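Local coordinates for aspartokinase (Synechocystis, PDB 3L76), which probably phosphorylates the beta-carboxyl group of aspartate with ATP, opening the branched pathway to lysine and threonine, both of which it binds, at residues I26-V40 and H124-F136. Residues are numbered along the deposited sequence; the frame is centred on the assembly and turned at random.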
ATOM      1  N   ILE A  26     -11.032   8.910 -21.104  1.00 85.18           N
ATOM      2  CA  ILE A  26      -9.615   9.171 -21.311  1.00 69.60           C
ATOM      3  C   ILE A  26      -9.229   8.773 -22.733  1.00 74.21           C
ATOM      4  O   ILE A  26      -8.631   9.564 -23.466  1.00 69.49           O
ATOM      5  CB  ILE A  26      -8.728   8.422 -20.297  1.00 56.78           C
ATOM      6  CG1 ILE A  26      -9.061   8.844 -18.869  1.00 63.08           C
ATOM      7  CG2 ILE A  26      -7.261   8.695 -20.576  1.00 59.94           C
ATOM      8  CD1 ILE A  26      -8.165   8.210 -17.826  1.00 65.54           C
ATOM      9  N   LYS A  27      -9.579   7.548 -23.123  1.00 82.21           N
ATOM     10  CA  LYS A  27      -9.320   7.083 -24.483  1.00 93.71           C
ATOM     11  C   LYS A  27      -9.864   8.074 -25.515  1.00 95.84           C
ATOM     12  O   LYS A  27      -9.133   8.499 -26.417  1.00 83.61           O
ATOM     13  CB  LYS A  27      -9.910   5.696 -24.702  1.00 88.85           C
ATOM     14  N   ARG A  28     -11.140   8.445 -25.376  1.00 75.01           N
ATOM     15  CA  ARG A  28     -11.758   9.401 -26.299  1.00 79.81           C
ATOM     16  C   ARG A  28     -10.959  10.704 -26.338  1.00 87.35           C
ATOM     17  O   ARG A  28     -10.731  11.267 -27.414  1.00 89.19           O
ATOM     18  CB  ARG A  28     -13.217   9.687 -25.924  1.00 86.00           C
ATOM     19  CG  ARG A  28     -14.075   8.452 -25.664  1.00109.60           C
ATOM     20  CD  ARG A  28     -15.571   8.774 -25.745  1.00117.07           C
ATOM     21  NE  ARG A  28     -15.906  10.024 -25.067  1.00130.87           N
ATOM     22  CZ  ARG A  28     -16.430  10.101 -23.847  1.00131.08           C
ATOM     23  NH1 ARG A  28     -16.691   8.992 -23.165  1.00129.22           N
ATOM     24  NH2 ARG A  28     -16.696  11.290 -23.312  1.00111.59           N
ATOM     25  N   THR A  29     -10.540  11.168 -25.161  1.00 55.08           N
ATOM     26  CA  THR A  29      -9.738  12.384 -25.035  1.00 68.40           C
ATOM     27  C   THR A  29      -8.416  12.289 -25.793  1.00 74.18           C
ATOM     28  O   THR A  29      -8.013  13.225 -26.490  1.00 71.79           O
ATOM     29  CB  THR A  29      -9.410  12.699 -23.557  1.00 73.29           C
ATOM     30  OG1 THR A  29     -10.622  12.892 -22.816  1.00 63.91           O
ATOM     31  CG2 THR A  29      -8.544  13.943 -23.466  1.00 48.49           C
ATOM     32  N   VAL A  30      -7.736  11.159 -25.634  1.00 82.50           N
ATOM     33  CA  VAL A  30      -6.477  10.932 -26.326  1.00 80.92           C
ATOM     34  C   VAL A  30      -6.677  10.983 -27.833  1.00 86.03           C
ATOM     35  O   VAL A  30      -5.933  11.654 -28.547  1.00 83.52           O
ATOM     36  CB  VAL A  30      -5.868   9.575 -25.954  1.00 78.11           C
ATOM     37  CG1 VAL A  30      -4.672   9.277 -26.848  1.00 58.30           C
ATOM     38  CG2 VAL A  30      -5.477   9.553 -24.475  1.00 68.79           C
ATOM     39  N   GLN A  31      -7.690  10.273 -28.316  1.00 86.63           N
ATOM     40  CA  GLN A  31      -7.962  10.238 -29.744  1.00 87.05           C
ATOM     41  C   GLN A  31      -8.263  11.636 -30.260  1.00108.07           C
ATOM     42  O   GLN A  31      -8.164  11.896 -31.464  1.00118.85           O
ATOM     43  CB  GLN A  31      -9.142   9.323 -30.037  1.00 62.96           C
ATOM     44  CG  GLN A  31      -9.039   7.970 -29.394  1.00 64.77           C
ATOM     45  CD  GLN A  31      -9.424   6.866 -30.344  1.00 87.07           C
ATOM     46  OE1 GLN A  31     -10.214   5.983 -30.003  1.00 99.29           O
ATOM     47  NE2 GLN A  31      -8.875   6.913 -31.557  1.00 79.84           N
ATOM     48  N   GLY A  32      -8.634  12.529 -29.346  1.00 79.55           N
ATOM     49  CA  GLY A  32      -8.898  13.910 -29.701  1.00 86.98           C
ATOM     50  C   GLY A  32      -7.647  14.600 -30.208  1.00 87.15           C
ATOM     51  O   GLY A  32      -7.711  15.630 -30.882  1.00 78.24           O
ATOM     52  N   GLY A  33      -6.496  14.025 -29.889  1.00 85.58           N
ATOM     53  CA  GLY A  33      -5.235  14.584 -30.323  1.00 95.57           C
ATOM     54  C   GLY A  33      -4.505  15.160 -29.138  1.00 90.58           C
ATOM     55  O   GLY A  33      -3.747  16.118 -29.262  1.00 84.27           O
ATOM     56  N   ASN A  34      -4.733  14.554 -27.981  1.00 92.55           N
ATOM     57  CA  ASN A  34      -4.184  15.066 -26.739  1.00 85.57           C
ATOM     58  C   ASN A  34      -3.297  14.075 -26.020  1.00 76.29           C
ATOM     59  O   ASN A  34      -3.480  12.866 -26.134  1.00 76.88           O
ATOM     60  CB  ASN A  34      -5.319  15.494 -25.816  1.00 73.91           C
ATOM     61  CG  ASN A  34      -6.211  16.509 -26.455  1.00 66.62           C
ATOM     62  OD1 ASN A  34      -5.751  17.573 -26.863  1.00 74.70           O
ATOM     63  ND2 ASN A  34      -7.493  16.184 -26.574  1.00 58.87           N
ATOM     64  N   SER A  35      -2.333  14.607 -25.280  1.00 62.34           N
ATOM     65  CA  SER A  35      -1.525  13.820 -24.364  1.00 63.02           C
ATOM     66  C   SER A  35      -2.086  13.969 -22.949  1.00 74.39           C
ATOM     67  O   SER A  35      -2.425  15.074 -22.521  1.00 65.74           O
ATOM     68  CB  SER A  35      -0.080  14.293 -24.414  1.00 56.38           C
ATOM     69  OG  SER A  35       0.409  14.232 -25.740  1.00 87.88           O
ATOM     70  N   LEU A  36      -2.187  12.857 -22.226  1.00 68.17           N
ATOM     71  CA  LEU A  36      -2.880  12.862 -20.944  1.00 61.70           C
ATOM     72  C   LEU A  36      -2.055  12.379 -19.759  1.00 67.14           C
ATOM     73  O   LEU A  36      -1.494  11.285 -19.797  1.00 57.29           O
ATOM     74  CB  LEU A  36      -4.172  12.051 -21.031  1.00 55.82           C
ATOM     75  CG  LEU A  36      -5.405  12.880 -21.381  1.00 71.78           C
ATOM     76  CD1 LEU A  36      -5.317  13.358 -22.820  1.00 76.73           C
ATOM     77  CD2 LEU A  36      -6.663  12.069 -21.162  1.00 79.62           C
ATOM     78  N   VAL A  37      -1.995  13.212 -18.715  1.00 62.27           N
ATOM     79  CA  VAL A  37      -1.490  12.808 -17.408  1.00 39.76           C
ATOM     80  C   VAL A  37      -2.661  12.736 -16.437  1.00 64.02           C
ATOM     81  O   VAL A  37      -3.380  13.717 -16.247  1.00 70.64           O
ATOM     82  CB  VAL A  37      -0.448  13.790 -16.863  1.00 50.91           C
ATOM     83  CG1 VAL A  37      -0.085  13.433 -15.428  1.00 43.15           C
ATOM     84  CG2 VAL A  37       0.791  13.787 -17.752  1.00 48.31           C
ATOM     85  N   VAL A  38      -2.857  11.569 -15.831  1.00 65.40           N
ATOM     86  CA  VAL A  38      -4.006  11.357 -14.965  1.00 43.58           C
ATOM     87  C   VAL A  38      -3.633  11.159 -13.498  1.00 63.47           C
ATOM     88  O   VAL A  38      -2.762  10.356 -13.162  1.00 69.88           O
ATOM     89  CB  VAL A  38      -4.860  10.171 -15.437  1.00 49.80           C
ATOM     90  CG1 VAL A  38      -6.017   9.942 -14.486  1.00 68.08           C
ATOM     91  CG2 VAL A  38      -5.379  10.424 -16.827  1.00 48.99           C
ATOM     92  N   VAL A  39      -4.307  11.918 -12.638  1.00 63.79           N
ATOM     93  CA  VAL A  39      -4.207  11.770 -11.196  1.00 41.00           C
ATOM     94  C   VAL A  39      -5.499  11.123 -10.710  1.00 55.17           C
ATOM     95  O   VAL A  39      -6.590  11.496 -11.131  1.00 51.28           O
ATOM     96  CB  VAL A  39      -4.073  13.130 -10.495  1.00 51.09           C
ATOM     97  CG1 VAL A  39      -4.178  12.945  -8.994  1.00 35.39           C
ATOM     98  CG2 VAL A  39      -2.764  13.838 -10.874  1.00 40.41           C
ATOM     99  N   VAL A  40      -5.387  10.142  -9.830  1.00 51.43           N
ATOM    100  CA  VAL A  40      -6.572   9.447  -9.355  1.00 55.00           C
ATOM    101  C   VAL A  40      -6.538   9.386  -7.846  1.00 56.14           C
ATOM    102  O   VAL A  40      -5.472   9.219  -7.249  1.00 73.33           O
ATOM    103  CB  VAL A  40      -6.654   8.000  -9.919  1.00 65.04           C
ATOM    104  CG1 VAL A  40      -8.020   7.401  -9.662  1.00 56.47           C
ATOM    105  CG2 VAL A  40      -6.354   7.984 -11.407  1.00 72.42           C
ATOM    106  N   HIS A 124       9.144  11.452 -20.883  1.00 66.73           N
ATOM    107  CA  HIS A 124       9.551  10.322 -21.716  1.00 65.84           C
ATOM    108  C   HIS A 124       8.396   9.377 -22.075  1.00 78.53           C
ATOM    109  O   HIS A 124       8.088   9.172 -23.251  1.00 87.49           O
ATOM    110  CB  HIS A 124      10.682   9.543 -21.038  1.00 64.09           C
ATOM    111  CG  HIS A 124      10.884   8.169 -21.595  1.00 93.17           C
ATOM    112  ND1 HIS A 124      10.840   7.035 -20.812  1.00117.75           N
ATOM    113  CD2 HIS A 124      11.115   7.744 -22.861  1.00 87.91           C
ATOM    114  CE1 HIS A 124      11.041   5.971 -21.570  1.00110.10           C
ATOM    115  NE2 HIS A 124      11.208   6.374 -22.817  1.00 85.37           N
ATOM    116  N   LEU A 125       7.756   8.799 -21.064  1.00 94.16           N
ATOM    117  CA  LEU A 125       6.657   7.858 -21.303  1.00 85.41           C
ATOM    118  C   LEU A 125       5.494   8.546 -22.024  1.00 80.68           C
ATOM    119  O   LEU A 125       4.531   7.901 -22.441  1.00 60.72           O
ATOM    120  CB  LEU A 125       6.219   7.162 -19.994  1.00 45.59           C
ATOM    121  CG  LEU A 125       7.379   6.327 -19.404  1.00 57.84           C
ATOM    122  CD1 LEU A 125       7.328   6.173 -17.904  1.00 57.51           C
ATOM    123  CD2 LEU A 125       7.486   4.968 -20.062  1.00 36.36           C
ATOM    124  N   ARG A 126       5.623   9.858 -22.197  1.00 75.72           N
ATOM    125  CA  ARG A 126       4.620  10.674 -22.862  1.00 77.03           C
ATOM    126  C   ARG A 126       4.427  10.224 -24.304  1.00 76.36           C
ATOM    127  O   ARG A 126       3.426  10.554 -24.937  1.00 67.73           O
ATOM    128  CB  ARG A 126       5.053  12.143 -22.842  1.00 90.12           C
ATOM    129  CG  ARG A 126       3.923  13.153 -22.888  1.00100.77           C
ATOM    130  CD  ARG A 126       3.331  13.390 -21.503  1.00 88.12           C
ATOM    131  NE  ARG A 126       2.706  12.185 -20.976  1.00102.90           N
ATOM    132  CZ  ARG A 126       1.505  11.757 -21.339  1.00129.76           C
ATOM    133  NH1 ARG A 126       0.800  12.436 -22.231  1.00143.35           N
ATOM    134  NH2 ARG A 126       1.007  10.651 -20.813  1.00141.70           N
ATOM    135  N   GLU A 127       5.392   9.472 -24.827  1.00101.36           N
ATOM    136  CA  GLU A 127       5.336   9.039 -26.224  1.00 96.35           C
ATOM    137  C   GLU A 127       4.526   7.766 -26.424  1.00 95.78           C
ATOM    138  O   GLU A 127       5.057   6.651 -26.367  1.00 55.29           O
ATOM    139  CB  GLU A 127       6.735   8.908 -26.817  1.00 67.38           C
ATOM    140  CG  GLU A 127       7.321  10.246 -27.266  1.00 86.68           C
ATOM    141  CD  GLU A 127       7.259  11.316 -26.185  1.00 89.36           C
ATOM    142  OE1 GLU A 127       6.137  11.742 -25.837  1.00 93.69           O
ATOM    143  OE2 GLU A 127       8.329  11.740 -25.692  1.00 83.54           O
ATOM    144  N   GLY A 128       3.232   7.968 -26.655  1.00104.41           N
ATOM    145  CA  GLY A 128       2.281   6.892 -26.842  1.00109.02           C
ATOM    146  C   GLY A 128       1.320   6.758 -25.673  1.00 94.41           C
ATOM    147  O   GLY A 128       0.101   6.672 -25.853  1.00 66.10           O
ATOM    148  N   LYS A 129       1.878   6.760 -24.466  1.00 76.78           N
ATOM    149  CA  LYS A 129       1.150   6.335 -23.273  1.00 76.73           C
ATOM    150  C   LYS A 129       0.449   7.467 -22.507  1.00 79.71           C
ATOM    151  O   LYS A 129       0.947   8.594 -22.438  1.00 60.94           O
ATOM    152  CB  LYS A 129       2.110   5.600 -22.335  1.00 77.28           C
ATOM    153  CG  LYS A 129       2.723   4.342 -22.938  1.00103.30           C
ATOM    154  CD  LYS A 129       4.111   4.068 -22.372  1.00104.37           C
ATOM    155  CE  LYS A 129       4.581   2.664 -22.710  1.00 76.10           C
ATOM    156  NZ  LYS A 129       3.896   1.655 -21.860  1.00 76.48           N
ATOM    157  N   VAL A 130      -0.715   7.174 -21.933  1.00 67.57           N
ATOM    158  CA  VAL A 130      -1.236   8.075 -20.924  1.00 67.18           C
ATOM    159  C   VAL A 130      -0.564   7.708 -19.620  1.00 80.43           C
ATOM    160  O   VAL A 130      -0.587   6.549 -19.206  1.00 84.00           O
ATOM    161  CB  VAL A 130      -2.794   8.114 -20.781  1.00 69.27           C
ATOM    162  CG1 VAL A 130      -3.533   7.535 -21.964  1.00 70.38           C
ATOM    163  CG2 VAL A 130      -3.297   7.702 -19.397  1.00 69.72           C
ATOM    164  N   VAL A 131       0.089   8.679 -18.996  1.00 77.94           N
ATOM    165  CA  VAL A 131       0.722   8.377 -17.731  1.00 63.49           C
ATOM    166  C   VAL A 131      -0.181   8.670 -16.551  1.00 68.06           C
ATOM    167  O   VAL A 131      -0.684   9.773 -16.369  1.00 81.53           O
ATOM    168  CB  VAL A 131       2.191   8.886 -17.587  1.00 47.57           C
ATOM    169  CG1 VAL A 131       2.723   9.602 -18.827  1.00 48.24           C
ATOM    170  CG2 VAL A 131       2.487   9.513 -16.245  1.00 54.14           C
ATOM    171  N   VAL A 132      -0.419   7.621 -15.786  1.00 64.17           N
ATOM    172  CA  VAL A 132      -1.309   7.665 -14.655  1.00 56.75           C
ATOM    173  C   VAL A 132      -0.425   7.621 -13.431  1.00 70.70           C
ATOM    174  O   VAL A 132       0.378   6.697 -13.280  1.00 54.28           O
ATOM    175  CB  VAL A 132      -2.222   6.457 -14.670  1.00 52.85           C
ATOM    176  CG1 VAL A 132      -3.089   6.416 -13.421  1.00 44.69           C
ATOM    177  CG2 VAL A 132      -3.054   6.460 -15.951  1.00 47.66           C
ATOM    178  N   VAL A 133      -0.549   8.629 -12.567  1.00 66.50           N
ATOM    179  CA  VAL A 133       0.410   8.761 -11.478  1.00 59.60           C
ATOM    180  C   VAL A 133      -0.185   8.737 -10.093  1.00 69.49           C
ATOM    181  O   VAL A 133      -1.358   9.034  -9.888  1.00 78.51           O
ATOM    182  CB  VAL A 133       1.394   9.990 -11.587  1.00 65.72           C
ATOM    183  CG1 VAL A 133       1.775  10.372 -13.005  1.00 61.34           C
ATOM    184  CG2 VAL A 133       1.037  11.135 -10.670  1.00 48.30           C
ATOM    185  N   ALA A 134       0.664   8.369  -9.145  1.00 88.79           N
ATOM    186  CA  ALA A 134       0.296   8.322  -7.744  1.00104.56           C
ATOM    187  C   ALA A 134       1.547   8.230  -6.879  1.00101.64           C
ATOM    188  O   ALA A 134       2.407   7.359  -7.076  1.00 77.03           O
ATOM    189  CB  ALA A 134      -0.626   7.151  -7.476  1.00118.24           C
ATOM    190  N   GLY A 135       1.652   9.149  -5.929  1.00 94.01           N
ATOM    191  CA  GLY A 135       2.740   9.136  -4.978  1.00 78.65           C
ATOM    192  C   GLY A 135       3.942   9.980  -5.356  1.00 83.09           C
ATOM    193  O   GLY A 135       4.225  10.234  -6.530  1.00 73.57           O
ATOM    194  N   PHE A 136       4.648  10.432  -4.329  1.00 86.14           N
ATOM    195  CA  PHE A 136       5.943  11.058  -4.497  1.00 85.17           C
ATOM    196  C   PHE A 136       6.841  10.408  -3.476  1.00 80.07           C
ATOM    197  O   PHE A 136       6.361   9.762  -2.545  1.00 65.13           O
ATOM    198  CB  PHE A 136       5.876  12.561  -4.212  1.00 82.92           C
ATOM    199  CG  PHE A 136       4.848  13.289  -5.026  1.00 78.31           C
ATOM    200  CD1 PHE A 136       5.140  13.722  -6.310  1.00 64.70           C
ATOM    201  CD2 PHE A 136       3.588  13.540  -4.506  1.00 52.21           C
ATOM    202  CE1 PHE A 136       4.195  14.386  -7.061  1.00 54.10           C
ATOM    203  CE2 PHE A 136       2.646  14.202  -5.252  1.00 62.51           C
ATOM    204  CZ  PHE A 136       2.949  14.626  -6.531  1.00 56.09           C
TER
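Val38 joins strand 35-40 to strand 130-134 in parallel register, its N donating to Val131 O (2.9 Å) and its O accepting from Val133 N (2.9 Å). Both bonds are nearly straight (166° and 169° at the hydrogen), whereas that from Val131 N to Leu36 O is weak. Near this weak bond lies the guanidinium of Arg126; the bends at chi2 and chi3 turn it toward Ser35 and Leu36 of strand 35-40. Its fine placement is doubtful, but it lies close to Leu36 O, and Val37 CG2 sits over one face. With alanine in place of Arg126, Val37 CG2 would probably lose the flat group it lies over. Beta-branched valines suit the extended strands and pack on both faces. Val37 CG1 meets Val133 CG1 (4.3 Å) on the side covered by helix 154-166. On the opposite face, Val40 CG2 reaches Val132 CG1 (4.1 Å), and Val130 CG1 touches Val30 CG2 (3.8 Å) and Ile26 CG2, bringing helix 16-31 onto the sheet beside helix 63-87. Backbone bonds thus set the register inside the amino acid kinase domain's alpha/beta/alpha sandwich, while aliphatic side chains bury both faces and Arg126 probably sets a positive charge near the carbonyl at the start of the pair.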